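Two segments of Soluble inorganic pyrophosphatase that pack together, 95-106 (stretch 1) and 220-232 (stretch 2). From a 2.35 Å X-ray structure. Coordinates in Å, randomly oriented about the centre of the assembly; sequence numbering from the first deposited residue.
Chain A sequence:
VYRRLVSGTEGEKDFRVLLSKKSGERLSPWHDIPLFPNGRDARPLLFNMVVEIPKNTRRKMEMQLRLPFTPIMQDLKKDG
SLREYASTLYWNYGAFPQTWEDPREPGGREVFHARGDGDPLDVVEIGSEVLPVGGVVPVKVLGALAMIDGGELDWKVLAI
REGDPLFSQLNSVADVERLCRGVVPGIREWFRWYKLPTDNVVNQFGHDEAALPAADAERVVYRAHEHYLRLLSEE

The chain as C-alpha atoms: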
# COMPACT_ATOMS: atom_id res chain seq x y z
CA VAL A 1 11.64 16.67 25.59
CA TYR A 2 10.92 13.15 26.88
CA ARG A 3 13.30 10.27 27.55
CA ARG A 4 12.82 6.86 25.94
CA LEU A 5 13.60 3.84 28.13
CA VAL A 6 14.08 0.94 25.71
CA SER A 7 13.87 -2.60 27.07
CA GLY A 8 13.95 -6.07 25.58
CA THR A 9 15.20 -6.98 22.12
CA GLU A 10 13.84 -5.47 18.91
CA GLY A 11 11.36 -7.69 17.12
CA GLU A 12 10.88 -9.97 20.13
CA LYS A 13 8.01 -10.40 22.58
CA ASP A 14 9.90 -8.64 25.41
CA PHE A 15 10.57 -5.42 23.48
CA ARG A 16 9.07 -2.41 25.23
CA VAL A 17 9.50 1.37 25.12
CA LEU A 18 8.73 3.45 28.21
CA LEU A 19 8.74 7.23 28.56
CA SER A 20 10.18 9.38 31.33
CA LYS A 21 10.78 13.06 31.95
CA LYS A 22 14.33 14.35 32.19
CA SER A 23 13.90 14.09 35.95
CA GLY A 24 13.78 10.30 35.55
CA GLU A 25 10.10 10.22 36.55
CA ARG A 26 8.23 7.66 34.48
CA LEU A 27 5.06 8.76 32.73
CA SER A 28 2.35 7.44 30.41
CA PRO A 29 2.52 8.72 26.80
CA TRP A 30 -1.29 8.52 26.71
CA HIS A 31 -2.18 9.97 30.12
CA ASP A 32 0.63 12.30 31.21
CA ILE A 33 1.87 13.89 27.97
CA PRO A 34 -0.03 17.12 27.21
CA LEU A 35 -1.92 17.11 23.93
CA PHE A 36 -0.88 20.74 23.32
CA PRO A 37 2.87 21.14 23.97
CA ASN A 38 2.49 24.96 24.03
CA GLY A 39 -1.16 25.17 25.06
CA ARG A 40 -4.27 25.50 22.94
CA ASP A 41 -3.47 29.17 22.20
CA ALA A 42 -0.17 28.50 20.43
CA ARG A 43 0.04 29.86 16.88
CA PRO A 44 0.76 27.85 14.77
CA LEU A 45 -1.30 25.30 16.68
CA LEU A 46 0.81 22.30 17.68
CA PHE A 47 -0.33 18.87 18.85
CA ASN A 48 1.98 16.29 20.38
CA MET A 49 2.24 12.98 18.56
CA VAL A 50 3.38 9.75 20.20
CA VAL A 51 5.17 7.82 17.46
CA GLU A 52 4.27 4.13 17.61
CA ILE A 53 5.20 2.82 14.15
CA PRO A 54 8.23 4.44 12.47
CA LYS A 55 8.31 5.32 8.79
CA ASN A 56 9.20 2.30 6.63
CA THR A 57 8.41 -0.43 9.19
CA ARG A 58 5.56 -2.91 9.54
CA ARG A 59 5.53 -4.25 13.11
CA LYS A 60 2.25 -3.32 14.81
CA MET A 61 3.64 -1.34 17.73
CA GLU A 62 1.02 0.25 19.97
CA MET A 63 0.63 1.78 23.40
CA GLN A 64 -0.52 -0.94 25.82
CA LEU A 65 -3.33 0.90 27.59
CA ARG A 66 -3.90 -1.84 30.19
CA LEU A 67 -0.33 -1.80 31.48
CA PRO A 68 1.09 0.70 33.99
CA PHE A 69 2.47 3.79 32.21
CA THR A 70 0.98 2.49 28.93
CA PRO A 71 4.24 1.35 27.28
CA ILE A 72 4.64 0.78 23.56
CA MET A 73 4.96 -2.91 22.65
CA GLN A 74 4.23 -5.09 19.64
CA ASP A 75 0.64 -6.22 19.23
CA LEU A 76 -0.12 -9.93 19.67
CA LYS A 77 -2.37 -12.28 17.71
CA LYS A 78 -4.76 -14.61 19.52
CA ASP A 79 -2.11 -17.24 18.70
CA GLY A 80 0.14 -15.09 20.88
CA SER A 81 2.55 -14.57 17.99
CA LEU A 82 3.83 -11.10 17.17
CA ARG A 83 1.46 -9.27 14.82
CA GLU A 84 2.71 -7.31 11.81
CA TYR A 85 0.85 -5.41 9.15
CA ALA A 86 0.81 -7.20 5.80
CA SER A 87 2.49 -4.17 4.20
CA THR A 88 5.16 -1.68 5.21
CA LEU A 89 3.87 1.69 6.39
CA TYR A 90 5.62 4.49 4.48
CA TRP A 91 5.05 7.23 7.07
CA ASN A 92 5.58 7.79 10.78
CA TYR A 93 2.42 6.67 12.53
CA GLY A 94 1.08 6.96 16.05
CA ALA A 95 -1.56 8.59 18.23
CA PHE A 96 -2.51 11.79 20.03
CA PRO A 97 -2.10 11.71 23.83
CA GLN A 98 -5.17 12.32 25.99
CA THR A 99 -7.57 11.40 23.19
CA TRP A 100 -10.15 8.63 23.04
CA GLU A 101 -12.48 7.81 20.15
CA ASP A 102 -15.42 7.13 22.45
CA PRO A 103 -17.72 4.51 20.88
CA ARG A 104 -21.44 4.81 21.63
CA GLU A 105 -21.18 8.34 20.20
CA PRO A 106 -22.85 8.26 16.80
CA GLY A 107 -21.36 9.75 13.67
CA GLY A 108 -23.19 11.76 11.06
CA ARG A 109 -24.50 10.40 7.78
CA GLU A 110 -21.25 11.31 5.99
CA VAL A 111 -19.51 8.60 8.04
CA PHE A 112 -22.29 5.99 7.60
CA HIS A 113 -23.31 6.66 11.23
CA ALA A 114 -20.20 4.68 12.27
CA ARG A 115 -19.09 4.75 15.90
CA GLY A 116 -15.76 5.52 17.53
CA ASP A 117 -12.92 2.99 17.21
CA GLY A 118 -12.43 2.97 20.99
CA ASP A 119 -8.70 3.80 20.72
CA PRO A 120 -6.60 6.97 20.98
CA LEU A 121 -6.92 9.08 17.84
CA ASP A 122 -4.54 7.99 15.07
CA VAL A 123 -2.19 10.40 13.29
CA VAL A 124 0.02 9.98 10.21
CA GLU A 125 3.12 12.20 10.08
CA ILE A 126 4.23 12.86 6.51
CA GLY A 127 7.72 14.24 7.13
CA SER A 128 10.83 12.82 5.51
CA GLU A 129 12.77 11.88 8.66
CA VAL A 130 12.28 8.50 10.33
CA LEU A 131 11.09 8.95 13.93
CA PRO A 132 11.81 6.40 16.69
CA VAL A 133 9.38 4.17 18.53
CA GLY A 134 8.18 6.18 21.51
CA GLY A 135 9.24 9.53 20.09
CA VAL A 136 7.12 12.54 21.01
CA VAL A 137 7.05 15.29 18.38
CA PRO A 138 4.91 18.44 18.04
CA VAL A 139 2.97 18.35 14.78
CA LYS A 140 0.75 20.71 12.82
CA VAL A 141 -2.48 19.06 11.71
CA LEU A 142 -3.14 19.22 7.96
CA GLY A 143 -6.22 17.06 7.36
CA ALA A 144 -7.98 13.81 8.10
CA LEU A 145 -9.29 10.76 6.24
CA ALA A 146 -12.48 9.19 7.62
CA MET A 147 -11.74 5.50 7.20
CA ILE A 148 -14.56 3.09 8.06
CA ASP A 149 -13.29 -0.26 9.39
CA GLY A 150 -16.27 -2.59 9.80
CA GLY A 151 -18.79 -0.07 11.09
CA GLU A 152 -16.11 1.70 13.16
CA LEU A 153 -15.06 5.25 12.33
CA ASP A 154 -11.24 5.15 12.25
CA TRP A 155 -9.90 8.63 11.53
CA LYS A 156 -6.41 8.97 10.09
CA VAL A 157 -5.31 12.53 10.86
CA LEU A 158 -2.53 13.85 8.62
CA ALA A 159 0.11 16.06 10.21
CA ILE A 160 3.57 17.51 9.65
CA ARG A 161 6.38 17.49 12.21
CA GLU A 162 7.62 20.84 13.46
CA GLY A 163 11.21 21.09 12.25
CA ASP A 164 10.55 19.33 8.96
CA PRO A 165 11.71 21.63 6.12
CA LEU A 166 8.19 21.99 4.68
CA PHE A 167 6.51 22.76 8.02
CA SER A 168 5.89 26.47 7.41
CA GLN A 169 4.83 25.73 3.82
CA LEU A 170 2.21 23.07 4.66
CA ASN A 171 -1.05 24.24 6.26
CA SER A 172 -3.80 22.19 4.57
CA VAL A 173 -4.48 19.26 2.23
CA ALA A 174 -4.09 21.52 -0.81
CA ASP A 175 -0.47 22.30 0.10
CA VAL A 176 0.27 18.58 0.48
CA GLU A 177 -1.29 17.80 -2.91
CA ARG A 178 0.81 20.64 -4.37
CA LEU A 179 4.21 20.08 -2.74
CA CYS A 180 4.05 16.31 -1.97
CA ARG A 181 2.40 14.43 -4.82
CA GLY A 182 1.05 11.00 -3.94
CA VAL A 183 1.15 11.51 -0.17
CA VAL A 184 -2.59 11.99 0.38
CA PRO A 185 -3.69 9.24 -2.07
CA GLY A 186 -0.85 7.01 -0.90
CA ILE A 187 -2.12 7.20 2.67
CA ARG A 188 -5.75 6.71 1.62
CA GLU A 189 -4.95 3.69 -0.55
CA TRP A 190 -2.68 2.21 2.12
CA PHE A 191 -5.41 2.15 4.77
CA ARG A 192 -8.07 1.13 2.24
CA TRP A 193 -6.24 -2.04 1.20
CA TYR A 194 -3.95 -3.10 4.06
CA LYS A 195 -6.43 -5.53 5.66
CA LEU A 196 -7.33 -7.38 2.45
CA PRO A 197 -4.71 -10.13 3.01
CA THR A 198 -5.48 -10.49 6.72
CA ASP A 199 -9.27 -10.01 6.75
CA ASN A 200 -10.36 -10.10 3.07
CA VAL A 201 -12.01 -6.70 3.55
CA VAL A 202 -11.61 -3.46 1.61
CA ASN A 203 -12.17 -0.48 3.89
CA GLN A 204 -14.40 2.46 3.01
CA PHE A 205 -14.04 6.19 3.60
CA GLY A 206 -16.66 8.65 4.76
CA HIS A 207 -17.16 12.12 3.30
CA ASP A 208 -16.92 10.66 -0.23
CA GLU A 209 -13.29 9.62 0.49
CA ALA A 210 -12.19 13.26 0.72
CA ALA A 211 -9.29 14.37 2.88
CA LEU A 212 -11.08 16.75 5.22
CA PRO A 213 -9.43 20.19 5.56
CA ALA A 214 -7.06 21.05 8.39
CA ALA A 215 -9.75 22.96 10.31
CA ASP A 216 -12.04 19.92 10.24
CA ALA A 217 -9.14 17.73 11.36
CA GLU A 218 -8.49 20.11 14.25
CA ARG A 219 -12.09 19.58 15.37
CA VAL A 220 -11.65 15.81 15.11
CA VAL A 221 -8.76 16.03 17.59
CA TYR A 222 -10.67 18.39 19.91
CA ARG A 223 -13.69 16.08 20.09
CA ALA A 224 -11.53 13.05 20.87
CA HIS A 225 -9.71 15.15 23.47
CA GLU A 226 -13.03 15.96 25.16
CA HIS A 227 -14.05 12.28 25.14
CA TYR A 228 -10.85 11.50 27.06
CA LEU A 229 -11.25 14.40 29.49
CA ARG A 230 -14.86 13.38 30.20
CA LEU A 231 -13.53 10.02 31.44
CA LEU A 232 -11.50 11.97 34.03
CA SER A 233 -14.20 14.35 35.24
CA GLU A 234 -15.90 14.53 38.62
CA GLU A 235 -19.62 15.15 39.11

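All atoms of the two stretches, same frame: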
# COMPACT_ATOMS: atom_id res chain seq x y z
N ALA A 95 -0.30 8.18 17.64
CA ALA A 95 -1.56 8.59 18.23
C ALA A 95 -1.37 9.88 19.01
O ALA A 95 -0.26 10.24 19.40
CB ALA A 95 -2.13 7.50 19.15
N PHE A 96 -2.48 10.58 19.22
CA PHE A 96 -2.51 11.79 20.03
C PHE A 96 -2.70 11.43 21.49
O PHE A 96 -3.60 10.65 21.82
CB PHE A 96 -3.64 12.71 19.59
CG PHE A 96 -3.46 13.30 18.21
CD1 PHE A 96 -2.47 14.24 17.97
CD2 PHE A 96 -4.28 12.91 17.17
CE1 PHE A 96 -2.31 14.78 16.71
CE2 PHE A 96 -4.12 13.44 15.90
CZ PHE A 96 -3.13 14.38 15.67
N PRO A 97 -1.87 11.95 22.40
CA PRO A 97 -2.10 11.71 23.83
C PRO A 97 -3.41 12.34 24.28
O PRO A 97 -3.90 13.30 23.68
CB PRO A 97 -0.90 12.38 24.51
CG PRO A 97 0.10 12.62 23.43
CD PRO A 97 -0.68 12.78 22.16
N GLN A 98 -3.98 11.77 25.34
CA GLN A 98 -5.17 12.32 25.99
C GLN A 98 -6.32 12.46 25.00
O GLN A 98 -7.08 13.43 25.03
CB GLN A 98 -4.86 13.66 26.67
CG GLN A 98 -3.73 13.55 27.69
CD GLN A 98 -3.35 14.88 28.30
OE1 GLN A 98 -3.70 15.94 27.78
NE2 GLN A 98 -2.63 14.84 29.41
N THR A 99 -6.44 11.49 24.11
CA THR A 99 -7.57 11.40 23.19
C THR A 99 -8.15 10.00 23.27
O THR A 99 -7.45 9.02 23.55
CB THR A 99 -7.15 11.70 21.74
OG1 THR A 99 -6.14 10.77 21.32
CG2 THR A 99 -6.63 13.12 21.61
N TRP A 100 -9.45 9.91 23.01
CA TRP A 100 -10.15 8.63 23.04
C TRP A 100 -11.32 8.72 22.08
O TRP A 100 -12.17 9.60 22.24
CB TRP A 100 -10.62 8.27 24.45
CG TRP A 100 -11.29 6.93 24.54
CD1 TRP A 100 -10.81 5.74 24.07
CD2 TRP A 100 -12.57 6.65 25.12
NE1 TRP A 100 -11.71 4.74 24.33
CE2 TRP A 100 -12.79 5.26 24.98
CE3 TRP A 100 -13.54 7.43 25.76
CZ2 TRP A 100 -13.95 4.64 25.45
CZ3 TRP A 100 -14.68 6.81 26.23
CH2 TRP A 100 -14.88 5.43 26.07
N GLU A 101 -11.37 7.83 21.10
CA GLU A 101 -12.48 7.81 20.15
C GLU A 101 -13.61 7.01 20.78
O GLU A 101 -13.84 5.84 20.49
CB GLU A 101 -12.05 7.26 18.80
CG GLU A 101 -11.18 8.23 18.03
CD GLU A 101 -12.00 9.26 17.27
OE1 GLU A 101 -12.46 8.95 16.15
OE2 GLU A 101 -12.19 10.37 17.81
N ASP A 102 -14.32 7.69 21.68
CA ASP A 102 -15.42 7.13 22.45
C ASP A 102 -16.43 6.45 21.52
O ASP A 102 -17.03 7.13 20.68
CB ASP A 102 -16.10 8.24 23.24
CG ASP A 102 -17.05 7.71 24.31
OD1 ASP A 102 -17.38 8.49 25.24
OD2 ASP A 102 -17.46 6.54 24.24
N PRO A 103 -16.63 5.13 21.63
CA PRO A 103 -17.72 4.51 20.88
C PRO A 103 -19.04 5.02 21.43
O PRO A 103 -19.06 6.00 22.18
CB PRO A 103 -17.53 3.01 21.14
CG PRO A 103 -16.14 2.87 21.69
CD PRO A 103 -15.87 4.15 22.42
N ARG A 104 -20.16 4.40 21.06
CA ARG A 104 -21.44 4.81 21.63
C ARG A 104 -21.81 6.25 21.29
O ARG A 104 -22.89 6.73 21.67
CB ARG A 104 -21.43 4.63 23.14
N GLU A 105 -20.92 6.97 20.60
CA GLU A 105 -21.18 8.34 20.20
C GLU A 105 -21.37 8.29 18.70
O GLU A 105 -20.43 7.95 17.97
CB GLU A 105 -20.03 9.27 20.57
CG GLU A 105 -19.85 9.50 22.07
CD GLU A 105 -20.56 10.75 22.58
OE1 GLU A 105 -20.63 10.93 23.81
OE2 GLU A 105 -21.03 11.56 21.74
N PRO A 106 -22.55 8.62 18.18
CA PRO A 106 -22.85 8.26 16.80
C PRO A 106 -22.43 9.31 15.79
O PRO A 106 -22.67 10.51 15.97
CB PRO A 106 -24.38 8.09 16.82
CG PRO A 106 -24.83 9.06 17.87
CD PRO A 106 -23.71 9.20 18.88
N VAL A 220 -11.69 17.23 14.81
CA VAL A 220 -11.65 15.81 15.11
C VAL A 220 -10.79 15.55 16.35
O VAL A 220 -11.18 14.79 17.24
CB VAL A 220 -11.13 15.02 13.89
CG1 VAL A 220 -10.71 13.61 14.30
CG2 VAL A 220 -12.20 14.96 12.80
N VAL A 221 -9.64 16.21 16.43
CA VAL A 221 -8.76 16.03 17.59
C VAL A 221 -9.40 16.60 18.85
O VAL A 221 -9.35 15.98 19.92
CB VAL A 221 -7.38 16.66 17.32
CG1 VAL A 221 -6.42 16.34 18.45
CG2 VAL A 221 -6.82 16.16 15.99
N TYR A 222 -10.01 17.79 18.75
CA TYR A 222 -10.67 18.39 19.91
C TYR A 222 -11.73 17.45 20.48
O TYR A 222 -11.77 17.21 21.69
CB TYR A 222 -11.31 19.72 19.54
CG TYR A 222 -10.37 20.81 19.10
CD1 TYR A 222 -9.12 20.98 19.69
CD2 TYR A 222 -10.74 21.71 18.10
CE1 TYR A 222 -8.27 22.00 19.29
CE2 TYR A 222 -9.90 22.72 17.70
CZ TYR A 222 -8.67 22.86 18.29
OH TYR A 222 -7.85 23.88 17.87
N ARG A 223 -12.61 16.94 19.62
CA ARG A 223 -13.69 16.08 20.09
C ARG A 223 -13.16 14.84 20.79
O ARG A 223 -13.67 14.45 21.85
CB ARG A 223 -14.60 15.70 18.92
CG ARG A 223 -15.86 14.97 19.35
CD ARG A 223 -16.82 14.78 18.19
NE ARG A 223 -16.19 14.10 17.06
CZ ARG A 223 -16.05 14.64 15.85
NH1 ARG A 223 -16.51 15.86 15.61
NH2 ARG A 223 -15.46 13.96 14.88
N ALA A 224 -12.14 14.20 20.21
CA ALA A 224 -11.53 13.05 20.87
C ALA A 224 -10.85 13.44 22.17
O ALA A 224 -10.82 12.66 23.12
CB ALA A 224 -10.53 12.37 19.93
N HIS A 225 -10.30 14.66 22.23
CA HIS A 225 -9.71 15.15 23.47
C HIS A 225 -10.77 15.30 24.55
O HIS A 225 -10.53 14.97 25.72
CB HIS A 225 -9.01 16.48 23.21
CG HIS A 225 -8.24 17.01 24.39
ND1 HIS A 225 -7.34 16.24 25.10
CD2 HIS A 225 -8.23 18.23 24.97
CE1 HIS A 225 -6.82 16.97 26.07
NE2 HIS A 225 -7.34 18.18 26.01
N GLU A 226 -11.96 15.77 24.18
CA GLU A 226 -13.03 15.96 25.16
C GLU A 226 -13.59 14.62 25.63
O GLU A 226 -13.96 14.47 26.80
CB GLU A 226 -14.14 16.82 24.57
CG GLU A 226 -13.77 18.28 24.40
N HIS A 227 -13.67 13.63 24.73
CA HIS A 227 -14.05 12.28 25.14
C HIS A 227 -13.12 11.75 26.23
O HIS A 227 -13.58 11.18 27.22
CB HIS A 227 -14.03 11.33 23.94
CG HIS A 227 -15.11 11.59 22.93
ND1 HIS A 227 -16.39 11.96 23.29
CD2 HIS A 227 -15.10 11.51 21.58
CE1 HIS A 227 -17.12 12.11 22.19
NE2 HIS A 227 -16.36 11.84 21.15
N TYR A 228 -11.81 11.94 26.05
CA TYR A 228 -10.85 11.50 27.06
C TYR A 228 -11.05 12.25 28.37
O TYR A 228 -11.12 11.64 29.44
CB TYR A 228 -9.43 11.67 26.54
CG TYR A 228 -8.37 11.31 27.56
CD1 TYR A 228 -7.94 10.00 27.71
CD2 TYR A 228 -7.81 12.28 28.38
CE1 TYR A 228 -6.98 9.66 28.64
CE2 TYR A 228 -6.85 11.95 29.32
CZ TYR A 228 -6.44 10.64 29.45
OH TYR A 228 -5.49 10.30 30.38
N LEU A 229 -11.11 13.58 28.29
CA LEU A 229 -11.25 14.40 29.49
C LEU A 229 -12.53 14.07 30.25
O LEU A 229 -12.55 14.11 31.49
CB LEU A 229 -11.21 15.88 29.12
CG LEU A 229 -9.86 16.40 28.64
CD1 LEU A 229 -9.94 17.89 28.31
CD2 LEU A 229 -8.78 16.14 29.68
N ARG A 230 -13.61 13.74 29.53
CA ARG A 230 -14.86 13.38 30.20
C ARG A 230 -14.69 12.13 31.06
O ARG A 230 -15.35 11.99 32.09
CB ARG A 230 -15.97 13.19 29.17
CG ARG A 230 -17.35 13.00 29.78
CD ARG A 230 -17.70 14.16 30.70
NE ARG A 230 -18.92 13.92 31.47
CZ ARG A 230 -18.96 13.21 32.60
NH1 ARG A 230 -17.86 12.67 33.09
NH2 ARG A 230 -20.12 13.05 33.23
N LEU A 231 -13.81 11.21 30.64
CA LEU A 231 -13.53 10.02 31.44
C LEU A 231 -12.89 10.38 32.77
O LEU A 231 -12.97 9.59 33.72
CB LEU A 231 -12.63 9.06 30.67
CG LEU A 231 -13.26 8.25 29.54
CD1 LEU A 231 -12.23 7.29 28.96
CD2 LEU A 231 -14.49 7.50 30.02
N LEU A 232 -12.25 11.55 32.85
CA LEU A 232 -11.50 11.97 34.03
C LEU A 232 -12.31 12.86 34.96
O LEU A 232 -11.86 13.13 36.07
CB LEU A 232 -10.24 12.74 33.59
CG LEU A 232 -8.93 12.00 33.32
CD1 LEU A 232 -9.10 10.99 32.21
CD2 LEU A 232 -7.86 13.01 32.96
O HOH W 1 -13.10 12.68 17.08
O HOH W 2 -14.95 11.66 18.40

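An irregular segment, 95-106, lies against one side of the helix 220-232, and the two together bury 717 Å² of surface. At the centre sits A224, pointing toward the loop. Its small side chain lets the backbone come close: T99 CB lies 3.9 Å from A224 CB, and the CA atoms of T99 and H225 are 4.3 Å apart. T99 itself points away overall, and its OG1 donates to F96 O at 2.6 Å, so the hydroxyl is satisfied within the loop although the residue is buried.

Aromatic rings extend this apolar core. V221 lays CG1 over one face of the F96 ring, 4.3 Å from its centroid. Y228, in the t rotamer, offers a ring face to Q98 CA, 3.6 Å from the centroid. Farther along the helix, L231 CD1 covers the six-membered ring of W100, approaching W100 CE3 to 3.5 Å, while the W100 and Y228 CB atoms meet at 4.2 Å.

Two hydrogen bonds fix the loop backbone on this surface. H225 ND1 donates to Q98 O (2.8 Å, 161°); the imidazole supplies a side-chain donor where the helix's own N-H groups are engaged in its backbone bonding. W100 N donates to A224 O at 3.1 Å, and that same carbonyl also accepts from Y228 N, at 3.2 Å, within the helix.

Toward the edge, H227 points at the loop, with D102 CB over one face of its imidazole, 3.7 Å from the centroid, and E105 CD 3.7 Å from H227 CE1. E101 starts away from the helix, but its side chain folds back through two m torsions, bringing OE2 within 3.4 Å of A224 CB. Waters then complete the contact: one donates to E101 OE2 (2.6 Å) and V220 O (2.9 Å), another donates to E101 OE2 (3.1 Å) and accepts from R223 NE (3.0 Å).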